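PDB 5O34: enoyl-CoA hydratase carB homologue from Streptomyces cattleya, which probably acts as a carboxymethylproline synthase-like lyase of the crotonase superfamily in the biosynthesis of the carbapenem antibiotic thienamycin. Local coordinates for residues 157-162 and 217-222. Sequence-based numbering, arbitrary orientation.
Sequences ISLCCD and DGLLHE
Leu159 and Leu219 meet through one methyl each, CD2 of Leu159 lying 4.3 Å from CD2 of Leu219, and this touch is the whole apolar part of a sparse, buried contact. The two leucines share nearly the same rotamer, with CG anti to the carbonyl carbon (chi1 -61° and -64°), and each directs CD2 toward the other, while their CA atoms stay 7.8 Å apart.

The polar part brings the ring of His221 up to the backbone of Asp162. Its NE2 comes within 3.1 Å of Asp162 O, but the carbonyl meets the ring obliquely and the angle is too poor for a hydrogen bond. CD2 and CE1 of His221 are almost equally far from that oxygen, at 3.6 and 3.7 Å, so the approach centres on NE2. The partner that NE2 does bond is Gln200 OE1 of the second subunit, while Tyr163 stacks on the ring. The Asp162 carboxylate is engaged elsewhere, its OD2 forming a salt bridge with Arg252.

Each backbone changes direction here. A type I turn from Ser158 to Cys161, closed by Cys161 N to Ser158 O at 3.0 Å, starts on the last residue of helix 152-158, and Gly218 ends helix 211-217 in a Schellman motif with positive phi.

Arg164, in strand 163-167, links the segments: its NE bonds Leu219 O, its NH1 makes a weak hydrogen bond to Ser158 O, and its backbone pairs with His221, while Leu190 of helix 184-194 packs against both leucines. The contact thus joins the exit of helix 152-158, leading into strand 163-167, to the loop entering strand 222-224, its parallel neighbour and the outermost strand of the main crotonase-fold sheet within this chain, beside the subunit interface.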
loop_
_atom_site.group_PDB
_atom_site.type_symbol
_atom_site.label_atom_id
_atom_site.label_comp_id
_atom_site.label_asym_id
_atom_site.label_seq_id
_atom_site.Cartn_x
_atom_site.Cartn_y
_atom_site.Cartn_z
ATOM N N ILE A 157 -6.047 11.309 -13.669
ATOM C CA ILE A 157 -5.266 12.560 -13.611
ATOM C C ILE A 157 -5.093 12.981 -12.148
ATOM O O ILE A 157 -3.975 13.295 -11.733
ATOM C CB ILE A 157 -5.905 13.686 -14.488
ATOM C CG1 ILE A 157 -5.870 13.292 -15.990
ATOM C CG2 ILE A 157 -5.204 15.053 -14.269
ATOM C CD1 ILE A 157 -6.890 14.019 -16.907
ATOM N N SER A 158 -6.188 12.939 -11.361
ATOM C CA SER A 158 -6.170 13.304 -9.938
ATOM C C SER A 158 -5.224 12.394 -9.142
ATOM O O SER A 158 -4.483 12.885 -8.281
ATOM C CB SER A 158 -7.583 13.314 -9.353
ATOM O OG SER A 158 -8.018 12.042 -8.894
ATOM N N LEU A 159 -5.182 11.089 -9.497
ATOM C CA LEU A 159 -4.291 10.102 -8.855
ATOM C C LEU A 159 -2.774 10.325 -9.147
ATOM O O LEU A 159 -1.935 9.634 -8.566
ATOM C CB LEU A 159 -4.716 8.662 -9.187
ATOM C CG LEU A 159 -6.121 8.231 -8.736
ATOM C CD1 LEU A 159 -6.523 6.934 -9.386
ATOM C CD2 LEU A 159 -6.244 8.137 -7.215
ATOM N N CYS A 160 -2.429 11.323 -9.982
ATOM C CA CYS A 160 -1.037 11.689 -10.283
ATOM C C CYS A 160 -0.595 12.883 -9.424
ATOM O O CYS A 160 0.613 13.145 -9.297
ATOM C CB CYS A 160 -0.857 11.989 -11.767
ATOM S SG CYS A 160 -1.212 10.600 -12.860
ATOM N N CYS A 161 -1.587 13.598 -8.839
ATOM C CA CYS A 161 -1.398 14.771 -7.975
ATOM C C CYS A 161 -1.032 14.362 -6.542
ATOM O O CYS A 161 -1.401 13.276 -6.090
ATOM C CB CYS A 161 -2.629 15.679 -8.003
ATOM S SG CYS A 161 -3.151 16.175 -9.668
ATOM N N ASP A 162 -0.315 15.243 -5.829
ATOM C CA ASP A 162 0.151 15.026 -4.459
ATOM C C ASP A 162 -0.916 15.190 -3.386
ATOM O O ASP A 162 -0.681 14.766 -2.258
ATOM C CB ASP A 162 1.312 15.971 -4.141
ATOM C CG ASP A 162 2.381 15.953 -5.199
ATOM O OD1 ASP A 162 3.290 15.096 -5.107
ATOM O OD2 ASP A 162 2.258 16.725 -6.172
ATOM N N ASP A 217 -10.544 5.446 2.589
ATOM C CA ASP A 217 -9.775 4.538 1.741
ATOM C C ASP A 217 -8.481 5.122 1.138
ATOM O O ASP A 217 -7.661 4.349 0.644
ATOM C CB ASP A 217 -10.685 3.951 0.651
ATOM C CG ASP A 217 -11.769 3.025 1.213
ATOM O OD1 ASP A 217 -11.587 2.504 2.336
ATOM O OD2 ASP A 217 -12.782 2.793 0.517
ATOM N N GLY A 218 -8.262 6.431 1.248
ATOM C CA GLY A 218 -7.053 7.081 0.730
ATOM C C GLY A 218 -7.158 7.635 -0.681
ATOM O O GLY A 218 -6.152 8.014 -1.273
ATOM N N LEU A 219 -8.362 7.702 -1.236
ATOM C CA LEU A 219 -8.592 8.259 -2.566
ATOM C C LEU A 219 -8.659 9.787 -2.536
ATOM O O LEU A 219 -8.395 10.440 -3.548
ATOM C CB LEU A 219 -9.839 7.648 -3.182
ATOM C CG LEU A 219 -9.763 6.148 -3.456
ATOM C CD1 LEU A 219 -11.127 5.595 -3.743
ATOM C CD2 LEU A 219 -8.814 5.849 -4.588
ATOM N N LEU A 220 -9.009 10.352 -1.365
ATOM C CA LEU A 220 -8.998 11.789 -1.074
ATOM C C LEU A 220 -8.090 11.986 0.124
ATOM O O LEU A 220 -8.071 11.149 1.024
ATOM C CB LEU A 220 -10.396 12.349 -0.756
ATOM C CG LEU A 220 -11.434 12.369 -1.886
ATOM C CD1 LEU A 220 -12.744 12.920 -1.385
ATOM C CD2 LEU A 220 -10.957 13.155 -3.108
ATOM N N HIS A 221 -7.292 13.060 0.109
ATOM C CA HIS A 221 -6.395 13.390 1.215
ATOM C C HIS A 221 -7.194 14.163 2.253
ATOM O O HIS A 221 -6.863 14.147 3.436
ATOM C CB HIS A 221 -5.224 14.254 0.723
ATOM C CG HIS A 221 -4.246 13.523 -0.145
ATOM N ND1 HIS A 221 -4.608 13.022 -1.390
ATOM C CD2 HIS A 221 -2.941 13.251 0.069
ATOM C CE1 HIS A 221 -3.522 12.451 -1.878
ATOM N NE2 HIS A 221 -2.494 12.568 -1.041
ATOM N N GLU A 222 -8.240 14.869 1.792
ATOM C CA GLU A 222 -9.067 15.715 2.635
ATOM C C GLU A 222 -10.416 15.972 1.984
ATOM O O GLU A 222 -10.533 15.979 0.755
ATOM C CB GLU A 222 -8.335 17.044 2.906
ATOM C CG GLU A 222 -9.027 17.995 3.880
ATOM C CD GLU A 222 -8.390 19.366 4.029
ATOM O OE1 GLU A 222 -7.179 19.504 3.747
ATOM O OE2 GLU A 222 -9.098 20.297 4.475
#